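Putative cell surface protein (Streptococcus pyogenes, PDB 4OFQ) probably serves as a streptococcal surface adhesin of the antigen I/II family, the crystallised portion being its C-terminal region of beta-sandwich domains. Local coordinates at residues Ser32-Ser37 against Asn333-Lys338; Ser189-His194 against Glu222-Pro227; Tyr232-Tyr237 against Ser306-Asp311; Val255-Asp260 against Thr273-Tyr278. All coordinates share one frame; numbering follows the deposited sequence.

Contact 1 of 4, residues Ser32-Ser37 against Asn333-Lys338; sequences SVLPNS and NGNPVK
Asn36 ND2 donates twice: directly to Asn333 O (3.0 Å, 173° at the hydrogen), which lies in the plane of the Asn36 amide, and through a longer bond to a water that in turn donates to Gly334 O. The Asn36 and Asn335 side chains meet tip to tip with their amide planes 43° apart. Asn335 OD1 accepts the backbone N of Asn36 on a lone pair at 3.0 Å, while Asn335 ND2 gives Asn36 OD1 only a weak bond and is also bonded to Val332 O. Asparagine suits both places because its short amide offers a donor and an acceptor side by side. Asn36 reaches across with CG between its backbone N and carbonyl carbon (chi1 69°). Leu34 CD1 packs on Asn333 CB at 3.8 Å, and Pro35 CB lies 3.5 Å from Asn335 OD1. Gly334 adopts backbone angles that would jam a side chain against the preceding carbonyl oxygen. Leu34-Ser37 is a type I beta turn, closed by Ser37 N to Leu34 O. It joins the two antigen I/II family regions by packing against the connection of the beta hairpin of strands 323-332 and 335-338, whose Asn333-Gly334 angles are consistent with a type I' turn.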
# COMPACT_ATOMS: atom_id res chain seq x y z
N SER A 32 -1.98 4.03 -6.81
CA SER A 32 -1.98 4.27 -5.37
C SER A 32 -2.17 2.96 -4.58
O SER A 32 -2.78 1.99 -5.06
CB SER A 32 -3.03 5.32 -4.98
OG SER A 32 -4.33 4.89 -5.35
N VAL A 33 -1.63 2.96 -3.36
CA VAL A 33 -1.71 1.81 -2.47
C VAL A 33 -2.11 2.31 -1.09
O VAL A 33 -2.26 3.52 -0.89
CB VAL A 33 -0.35 1.07 -2.38
CG1 VAL A 33 0.06 0.55 -3.75
CG2 VAL A 33 0.74 2.00 -1.79
N LEU A 34 -2.27 1.39 -0.14
CA LEU A 34 -2.73 1.71 1.21
C LEU A 34 -1.59 1.49 2.22
O LEU A 34 -0.63 0.79 1.91
CB LEU A 34 -3.95 0.84 1.55
CG LEU A 34 -5.15 1.07 0.61
CD1 LEU A 34 -6.27 0.07 0.88
CD2 LEU A 34 -5.66 2.49 0.79
N PRO A 35 -1.69 2.10 3.42
CA PRO A 35 -0.62 1.99 4.42
C PRO A 35 -0.21 0.54 4.75
O PRO A 35 0.97 0.24 4.96
CB PRO A 35 -1.25 2.65 5.65
CG PRO A 35 -2.17 3.69 5.08
CD PRO A 35 -2.72 3.08 3.82
N ASN A 36 -1.20 -0.34 4.82
CA ASN A 36 -0.92 -1.74 5.15
C ASN A 36 -0.69 -2.64 3.94
O ASN A 36 -0.65 -3.86 4.08
CB ASN A 36 -2.04 -2.31 6.06
CG ASN A 36 -3.38 -2.48 5.33
OD1 ASN A 36 -3.47 -2.30 4.11
ND2 ASN A 36 -4.42 -2.83 6.09
N SER A 37 -0.56 -2.04 2.75
CA SER A 37 -0.34 -2.82 1.51
C SER A 37 0.98 -3.58 1.52
O SER A 37 1.97 -3.12 2.10
CB SER A 37 -0.37 -1.91 0.27
OG SER A 37 -1.66 -1.33 0.08
N ASN A 333 -10.08 -1.86 3.86
CA ASN A 333 -9.14 -2.94 3.61
C ASN A 333 -8.18 -3.16 4.80
O ASN A 333 -6.97 -3.25 4.64
CB ASN A 333 -8.37 -2.73 2.29
CG ASN A 333 -9.23 -3.01 1.06
OD1 ASN A 333 -10.44 -3.17 1.16
ND2 ASN A 333 -8.60 -3.07 -0.11
N GLY A 334 -8.74 -3.20 6.00
CA GLY A 334 -7.95 -3.47 7.18
C GLY A 334 -7.20 -2.29 7.78
O GLY A 334 -6.60 -2.43 8.85
N ASN A 335 -7.23 -1.14 7.11
CA ASN A 335 -6.57 0.06 7.64
C ASN A 335 -7.55 0.84 8.51
O ASN A 335 -8.58 1.27 8.03
CB ASN A 335 -6.11 0.99 6.51
CG ASN A 335 -5.08 0.34 5.61
OD1 ASN A 335 -3.88 0.36 5.89
ND2 ASN A 335 -5.54 -0.24 4.51
N PRO A 336 -7.22 1.00 9.80
CA PRO A 336 -8.11 1.80 10.65
C PRO A 336 -7.84 3.28 10.45
O PRO A 336 -6.67 3.70 10.46
CB PRO A 336 -7.72 1.38 12.07
CG PRO A 336 -6.31 0.93 11.95
CD PRO A 336 -6.15 0.34 10.57
N VAL A 337 -8.91 4.07 10.27
CA VAL A 337 -8.78 5.50 10.10
C VAL A 337 -9.64 6.13 11.18
O VAL A 337 -10.87 6.00 11.17
CB VAL A 337 -9.27 5.96 8.69
CG1 VAL A 337 -8.76 7.37 8.38
CG2 VAL A 337 -8.76 4.98 7.61
N LYS A 338 -9.00 6.78 12.15
CA LYS A 338 -9.73 7.37 13.27
C LYS A 338 -10.15 8.80 12.98
O LYS A 338 -9.34 9.62 12.55
CB LYS A 338 -8.90 7.31 14.55
CG LYS A 338 -9.59 7.93 15.75
CD LYS A 338 -8.69 7.90 16.98
CE LYS A 338 -8.44 6.48 17.44
NZ LYS A 338 -7.58 6.45 18.66
O HOH W 1 -3.49 -2.22 9.16

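Contact 2 of 4, residues Ser189-His194 against Glu222-Pro227; sequences SELTVH and EGWVVP
The Trp224 indole has Leu191 CD2, in one of that leucine's two conformers, over one face, while the backbone N of Val226 lies farther off on the opposite face, toward the rim. At its edge, in plane, are Ser189 OG and a water. The methyl makes a CH-pi contact, 3.4 Å from the centroid of the six-membered ring and only 7° off the normal. The water accepts from Trp224 NE1 at 3.0 Å and donates to Glu190 O, so the one polar group of this broad apolar side chain is satisfied within the contact. Trp224 CG is anti to the backbone N (chi1 176°), which starts the indole toward 189-194. Val193 CG1 packs 3.9 Å from Trp224 CB. At the other end, His194 and Glu222 form an antiparallel hydrogen-bonded pair in which Glu222 N donates to His194 O (2.9 Å). In the His194 conformer described, ring and carboxylate lie side by side, planes 86° apart; ND1 reaches Glu222 OE1 only weakly at 3.4 Å, and a water in the imidazole plane touches both. The carboxylate's stronger partner is Arg220, whose salt bridge with OE2 would favour the charged form. The pair sits where edge strand 194-198 begins and strand 216-222 ends. Beyond it the chains part round Trp224, which with Val193 packs on Leu330 of strand 323-332, while Leu191 and Val193 meet Val337 of strand 335-338.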
# COMPACT_ATOMS: atom_id res chain seq x y z
N SER A 189 -1.84 6.77 -0.56
CA SER A 189 -2.99 7.59 -0.24
C SER A 189 -2.95 7.99 1.23
O SER A 189 -2.64 7.16 2.09
CB SER A 189 -4.28 6.82 -0.53
OG SER A 189 -4.52 6.77 -1.92
N GLU A 190 -3.21 9.25 1.52
CA GLU A 190 -3.34 9.67 2.90
C GLU A 190 -4.78 9.47 3.29
O GLU A 190 -5.68 10.07 2.71
CB GLU A 190 -2.93 11.13 3.09
CG GLU A 190 -3.01 11.57 4.55
CD GLU A 190 -2.57 13.00 4.75
OE1 GLU A 190 -1.92 13.55 3.83
OE2 GLU A 190 -2.87 13.57 5.82
N LEU A 191 -4.99 8.60 4.28
CA LEU A 191 -6.32 8.25 4.76
C LEU A 191 -6.75 9.20 5.85
O LEU A 191 -6.06 9.35 6.85
CB LEU A 191 -6.30 6.82 5.32
CG LEU A 191 -5.66 5.77 4.43
CD1 LEU A 191 -5.67 4.41 5.12
CD2 LEU A 191 -6.40 5.71 3.10
N THR A 192 -7.91 9.85 5.67
CA THR A 192 -8.50 10.67 6.73
C THR A 192 -10.02 10.48 6.71
O THR A 192 -10.61 10.24 5.65
CB THR A 192 -8.15 12.19 6.60
OG1 THR A 192 -8.83 12.75 5.48
CG2 THR A 192 -6.65 12.43 6.44
N VAL A 193 -10.64 10.54 7.88
CA VAL A 193 -12.10 10.57 7.95
C VAL A 193 -12.52 11.64 8.95
O VAL A 193 -11.72 12.06 9.78
CB VAL A 193 -12.72 9.20 8.35
CG1 VAL A 193 -12.52 8.17 7.22
CG2 VAL A 193 -12.11 8.71 9.65
N HIS A 194 -13.77 12.08 8.86
CA HIS A 194 -14.23 13.16 9.73
C HIS A 194 -15.57 12.83 10.36
O HIS A 194 -16.41 12.14 9.76
CB HIS A 194 -14.32 14.47 8.94
CG HIS A 194 -13.01 14.91 8.36
ND1 HIS A 194 -12.58 14.50 7.11
CD2 HIS A 194 -12.03 15.70 8.86
CE1 HIS A 194 -11.39 15.03 6.86
NE2 HIS A 194 -11.04 15.76 7.91
N GLU A 222 -18.19 10.62 8.12
CA GLU A 222 -17.82 10.84 6.72
C GLU A 222 -16.75 9.85 6.29
O GLU A 222 -15.63 9.89 6.79
CB GLU A 222 -17.31 12.27 6.52
CG GLU A 222 -17.06 12.60 5.05
CD GLU A 222 -16.57 14.02 4.83
OE1 GLU A 222 -15.44 14.34 5.27
OE2 GLU A 222 -17.31 14.81 4.19
N GLY A 223 -17.10 8.94 5.38
CA GLY A 223 -16.13 7.94 4.93
C GLY A 223 -15.11 8.51 3.96
O GLY A 223 -15.34 9.50 3.27
N TRP A 224 -13.94 7.87 3.91
CA TRP A 224 -12.88 8.30 3.01
C TRP A 224 -13.27 7.88 1.61
O TRP A 224 -13.85 6.81 1.41
CB TRP A 224 -11.55 7.64 3.44
CG TRP A 224 -10.38 7.92 2.55
CD1 TRP A 224 -9.75 9.11 2.37
CD2 TRP A 224 -9.69 6.97 1.72
NE1 TRP A 224 -8.72 8.98 1.47
CE2 TRP A 224 -8.65 7.67 1.06
CE3 TRP A 224 -9.84 5.60 1.48
CZ2 TRP A 224 -7.77 7.04 0.18
CZ3 TRP A 224 -8.95 4.98 0.60
CH2 TRP A 224 -7.94 5.70 -0.05
N VAL A 225 -12.99 8.73 0.63
CA VAL A 225 -13.27 8.38 -0.76
C VAL A 225 -12.09 7.58 -1.34
O VAL A 225 -10.95 8.05 -1.35
CB VAL A 225 -13.53 9.62 -1.61
CG1 VAL A 225 -13.67 9.22 -3.07
CG2 VAL A 225 -14.81 10.36 -1.11
N VAL A 226 -12.38 6.37 -1.81
CA VAL A 226 -11.37 5.53 -2.45
C VAL A 226 -11.18 6.03 -3.87
O VAL A 226 -12.14 6.07 -4.64
CB VAL A 226 -11.81 4.06 -2.46
CG1 VAL A 226 -10.76 3.17 -3.11
CG2 VAL A 226 -12.06 3.59 -1.04
N PRO A 227 -9.96 6.43 -4.23
CA PRO A 227 -9.70 7.11 -5.50
C PRO A 227 -9.54 6.14 -6.65
O PRO A 227 -9.26 4.95 -6.42
CB PRO A 227 -8.36 7.80 -5.25
CG PRO A 227 -7.64 6.84 -4.33
CD PRO A 227 -8.73 6.33 -3.40
O HOH W 2 -6.68 10.86 0.36
O HOH W 3 -13.92 12.36 5.67

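Contact 3 of 4, residues Tyr232-Tyr237 against Ser306-Asp311; sequences YDLTEY and SEFGAD
Tyr237 and Phe308 both hold CG anti to their backbone N (chi1 -165° and -179°), which carries each ring base toward the other segment, where the two meet as a T-shaped (edge-to-face) pair. Phe308 supplies the edge: its CE2 stands 3.5 Å above the plane of the Tyr237 ring, over the centre, with Tyr237 CG as the nearest ring atom. The centroids are 4.9 Å apart and the planes at 87°. Such an arrangement sets the slightly positive rim of one ring against the electron-rich face of the other. Leu234 CD1 lies on Phe308 CB at 3.7 Å and reaches its CD2 as well, filling in beside the stack with a branched aliphatic end. The tyrosine hydroxyl suits a place beside backbone: Tyr237 OH accepts a weak bond from Ala310 N (3.4 Å), but its stronger partner is Trp224 O. The backbone of Gly309 and Ala310 passes the hydroxyl, Gly309 CA lying 3.7 Å from Tyr237 OH. All five touching residues are buried. Here the start of strand 237-242 faces the start of strand 310-318, which belong to different sheets; Tyr237 also packs on Leu330 of strand 323-332, and helix 296-299 covers Phe308 through Phe298 and Leu299, the latter also touching Leu234.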
# COMPACT_ATOMS: atom_id res chain seq x y z
N TYR A 232 -5.53 -1.70 -6.13
CA TYR A 232 -6.20 -2.69 -5.30
C TYR A 232 -7.71 -2.64 -5.47
O TYR A 232 -8.27 -1.62 -5.86
CB TYR A 232 -5.88 -2.45 -3.82
CG TYR A 232 -6.23 -1.04 -3.37
CD1 TYR A 232 -5.31 -0.01 -3.49
CD2 TYR A 232 -7.48 -0.76 -2.83
CE1 TYR A 232 -5.62 1.27 -3.10
CE2 TYR A 232 -7.80 0.51 -2.43
CZ TYR A 232 -6.87 1.53 -2.56
OH TYR A 232 -7.20 2.80 -2.17
N ASP A 233 -8.35 -3.76 -5.15
CA ASP A 233 -9.81 -3.83 -5.08
C ASP A 233 -10.25 -3.73 -3.63
O ASP A 233 -9.43 -3.76 -2.72
CB ASP A 233 -10.27 -5.14 -5.70
CG ASP A 233 -9.79 -5.29 -7.12
OD1 ASP A 233 -10.01 -4.34 -7.89
OD2 ASP A 233 -9.16 -6.31 -7.45
N LEU A 234 -11.56 -3.61 -3.42
CA LEU A 234 -12.09 -3.39 -2.07
C LEU A 234 -12.55 -4.67 -1.38
O LEU A 234 -13.33 -5.43 -1.95
CB LEU A 234 -13.23 -2.38 -2.13
CG LEU A 234 -12.81 -0.95 -2.46
CD1 LEU A 234 -14.01 -0.03 -2.70
CD2 LEU A 234 -11.92 -0.41 -1.34
N THR A 235 -12.07 -4.92 -0.16
CA THR A 235 -12.53 -6.09 0.60
C THR A 235 -13.20 -5.73 1.94
O THR A 235 -13.90 -6.55 2.55
CB THR A 235 -11.41 -7.13 0.82
OG1 THR A 235 -10.28 -6.50 1.43
CG2 THR A 235 -10.99 -7.74 -0.50
N GLU A 236 -12.97 -4.50 2.40
CA GLU A 236 -13.58 -4.02 3.65
C GLU A 236 -13.78 -2.52 3.61
O GLU A 236 -12.91 -1.78 3.16
CB GLU A 236 -12.69 -4.37 4.84
CG GLU A 236 -13.18 -3.79 6.18
CD GLU A 236 -12.27 -4.13 7.35
OE1 GLU A 236 -11.05 -3.91 7.24
OE2 GLU A 236 -12.79 -4.62 8.38
N TYR A 237 -14.94 -2.07 4.10
CA TYR A 237 -15.27 -0.65 4.25
C TYR A 237 -16.34 -0.64 5.34
O TYR A 237 -17.53 -0.90 5.09
CB TYR A 237 -15.81 -0.06 2.94
CG TYR A 237 -15.84 1.47 2.86
CD1 TYR A 237 -16.89 2.21 3.42
CD2 TYR A 237 -14.85 2.16 2.19
CE1 TYR A 237 -16.93 3.62 3.33
CE2 TYR A 237 -14.87 3.56 2.10
CZ TYR A 237 -15.91 4.28 2.66
OH TYR A 237 -15.90 5.66 2.53
N SER A 306 -13.45 3.24 -10.84
CA SER A 306 -14.50 3.97 -10.12
C SER A 306 -14.08 4.36 -8.72
O SER A 306 -13.45 3.58 -8.00
CB SER A 306 -15.78 3.13 -10.02
OG SER A 306 -16.77 3.80 -9.23
N GLU A 307 -14.43 5.58 -8.31
CA GLU A 307 -14.27 5.97 -6.91
C GLU A 307 -15.26 5.20 -6.05
O GLU A 307 -16.23 4.64 -6.57
CB GLU A 307 -14.51 7.47 -6.73
CG GLU A 307 -13.48 8.35 -7.42
CD GLU A 307 -13.57 9.81 -6.98
OE1 GLU A 307 -14.70 10.31 -6.81
OE2 GLU A 307 -12.50 10.44 -6.79
N PHE A 308 -15.04 5.18 -4.74
CA PHE A 308 -16.02 4.62 -3.81
C PHE A 308 -16.02 5.42 -2.53
O PHE A 308 -14.97 5.70 -1.96
CB PHE A 308 -15.76 3.13 -3.52
CG PHE A 308 -16.77 2.51 -2.58
CD1 PHE A 308 -17.99 2.02 -3.06
CD2 PHE A 308 -16.53 2.44 -1.21
CE1 PHE A 308 -18.93 1.47 -2.20
CE2 PHE A 308 -17.47 1.89 -0.34
CZ PHE A 308 -18.67 1.39 -0.85
N GLY A 309 -17.20 5.82 -2.07
CA GLY A 309 -17.28 6.49 -0.78
C GLY A 309 -18.71 6.53 -0.27
O GLY A 309 -19.66 6.53 -1.07
N ALA A 310 -18.86 6.56 1.05
CA ALA A 310 -20.18 6.66 1.65
C ALA A 310 -20.09 7.40 2.97
O ALA A 310 -19.04 7.36 3.64
CB ALA A 310 -20.77 5.27 1.87
N ASP A 311 -21.18 8.08 3.34
CA ASP A 311 -21.32 8.68 4.66
C ASP A 311 -22.42 7.95 5.41
O ASP A 311 -23.45 7.58 4.83
CB ASP A 311 -21.74 10.15 4.57
CG ASP A 311 -20.62 11.05 4.11
OD1 ASP A 311 -19.47 10.57 3.97
OD2 ASP A 311 -20.90 12.25 3.87

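Contact 4 of 4, residues Val255-Asp260 against Thr273-Tyr278; sequences VLATVD and TDLAKY
An Asx turn at Asp274, followed by the 3-10 segment 276-278, meets the end of strand 248-257 through a single beta bridge at Leu256 and Asp274. Two backbone bonds flank that pair: Leu275 N gives Val255 O a nearly straight bond (2.8 Å, 175° at the hydrogen), and Ala257 N donates to Thr273 O at 2.9 Å. The same acceptors receive CA-H...O contacts from Asp274 CA and Leu256 CA, which fits so close a backbone approach. Leu275 turns its side chain toward the strand, where CD1 rests 3.8 Å from Ala257 CB; the alanine is small enough for the leucine branch to lie against its backbone too. Val255 CG1, set between the backbone N and the carbonyl carbon (chi1 54°), packs against Leu275 CB and Ala276 N. This apolar side continues into the protein, for Val255 and Leu275 both touch Phe294 of strand 289-294 and Ala310 of strand 310-318. On the other side of the strand from Val255 and Ala257, Leu256 CD2 reaches Asp274 CA at 3.8 Å. Aspartate suits the turn because its carboxylate can accept both a backbone N-H and a water. OD1 accepts Ala276 N, two residues on, at 3.0 Å and from above the carboxylate plane, whereas Asp274 OD2 accepts at 2.9 Å from a water that itself takes the N-H of Val255.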
# COMPACT_ATOMS: atom_id res chain seq x y z
N VAL A 255 -27.17 5.28 5.29
CA VAL A 255 -25.87 5.34 4.63
C VAL A 255 -26.05 5.73 3.15
O VAL A 255 -26.89 5.14 2.45
CB VAL A 255 -25.10 4.00 4.78
CG1 VAL A 255 -25.96 2.83 4.30
CG2 VAL A 255 -23.77 4.05 4.02
N LEU A 256 -25.31 6.74 2.70
CA LEU A 256 -25.50 7.29 1.35
C LEU A 256 -24.20 7.29 0.55
O LEU A 256 -23.13 7.55 1.09
CB LEU A 256 -26.00 8.73 1.43
CG LEU A 256 -27.27 8.97 2.23
CD1 LEU A 256 -27.59 10.46 2.31
CD2 LEU A 256 -28.41 8.20 1.60
N ALA A 257 -24.31 7.06 -0.74
CA ALA A 257 -23.14 7.16 -1.61
C ALA A 257 -22.70 8.62 -1.67
O ALA A 257 -23.54 9.52 -1.78
CB ALA A 257 -23.45 6.63 -3.00
N THR A 258 -21.39 8.87 -1.57
CA THR A 258 -20.88 10.23 -1.69
C THR A 258 -20.19 10.51 -3.03
O THR A 258 -19.72 11.63 -3.27
CB THR A 258 -19.93 10.59 -0.54
OG1 THR A 258 -18.98 9.54 -0.37
CG2 THR A 258 -20.71 10.76 0.76
N VAL A 259 -20.11 9.49 -3.88
CA VAL A 259 -19.62 9.63 -5.25
C VAL A 259 -20.46 8.71 -6.13
O VAL A 259 -21.13 7.82 -5.61
CB VAL A 259 -18.15 9.17 -5.41
CG1 VAL A 259 -17.20 10.08 -4.62
CG2 VAL A 259 -18.00 7.71 -4.99
N ASP A 260 -20.43 8.91 -7.44
CA ASP A 260 -20.99 7.94 -8.37
C ASP A 260 -20.14 6.66 -8.34
O ASP A 260 -18.92 6.71 -8.45
CB ASP A 260 -21.01 8.47 -9.81
CG ASP A 260 -22.01 9.60 -10.01
OD1 ASP A 260 -22.92 9.78 -9.18
OD2 ASP A 260 -21.87 10.29 -11.03
N THR A 273 -27.39 8.16 -3.50
CA THR A 273 -28.23 6.97 -3.42
C THR A 273 -28.08 6.26 -2.06
O THR A 273 -26.99 6.15 -1.51
CB THR A 273 -27.88 5.95 -4.54
OG1 THR A 273 -28.07 6.57 -5.82
CG2 THR A 273 -28.76 4.71 -4.45
N ASP A 274 -29.20 5.79 -1.52
CA ASP A 274 -29.22 5.01 -0.29
C ASP A 274 -28.50 3.67 -0.49
O ASP A 274 -28.83 2.93 -1.40
CB ASP A 274 -30.67 4.74 0.09
CG ASP A 274 -30.81 4.23 1.50
OD1 ASP A 274 -30.52 3.04 1.73
OD2 ASP A 274 -31.20 5.03 2.38
N LEU A 275 -27.55 3.35 0.39
CA LEU A 275 -26.79 2.11 0.22
C LEU A 275 -27.10 1.05 1.27
O LEU A 275 -26.34 0.10 1.40
CB LEU A 275 -25.28 2.40 0.24
CG LEU A 275 -24.79 3.38 -0.82
CD1 LEU A 275 -23.29 3.64 -0.67
CD2 LEU A 275 -25.12 2.87 -2.22
N ALA A 276 -28.20 1.20 2.01
CA ALA A 276 -28.53 0.25 3.08
C ALA A 276 -28.51 -1.21 2.64
O ALA A 276 -28.01 -2.08 3.37
CB ALA A 276 -29.88 0.58 3.72
N LYS A 277 -29.06 -1.50 1.47
CA LYS A 277 -29.20 -2.89 1.03
C LYS A 277 -27.86 -3.57 0.75
O LYS A 277 -27.81 -4.79 0.56
CB LYS A 277 -30.14 -3.00 -0.18
CG LYS A 277 -29.61 -2.38 -1.47
CD LYS A 277 -30.68 -2.45 -2.54
CE LYS A 277 -30.10 -2.47 -3.94
NZ LYS A 277 -31.14 -2.79 -4.97
N TYR A 278 -26.79 -2.78 0.70
CA TYR A 278 -25.46 -3.34 0.45
C TYR A 278 -24.68 -3.45 1.76
O TYR A 278 -23.48 -3.73 1.75
CB TYR A 278 -24.69 -2.47 -0.54
CG TYR A 278 -25.44 -2.19 -1.82
CD1 TYR A 278 -25.75 -3.22 -2.70
CD2 TYR A 278 -25.83 -0.90 -2.15
CE1 TYR A 278 -26.43 -2.97 -3.88
CE2 TYR A 278 -26.51 -0.64 -3.32
CZ TYR A 278 -26.80 -1.68 -4.19
OH TYR A 278 -27.49 -1.42 -5.36
O HOH W 4 -29.55 3.93 4.55

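In the fold
From the N terminus, residues 32-37 open the longest loop, which contact 1 closes only at 333-338 near the C terminus; the other three contacts all fall within it. Contact 2 closes the short excursion from 189-194 to 222-227, joining the loops beside edge strand 194-198 and strand 216-222. Contact 3 then opens at 232-237 and closes at 306-311, tying the sheet of strand 237-242 to that of strand 310-318. It encloses contact 4, which joins the 273-278 loop to the end of strand 248-257, so no two loops cross. Contacts 1 and 2 meet where Pro35 packs on Leu191, contacts 2 and 3 through the backbone bond of Val226 N to Phe308 O. Contacts 1 and 4 remain apart, their nearest atoms about 13 Å distant.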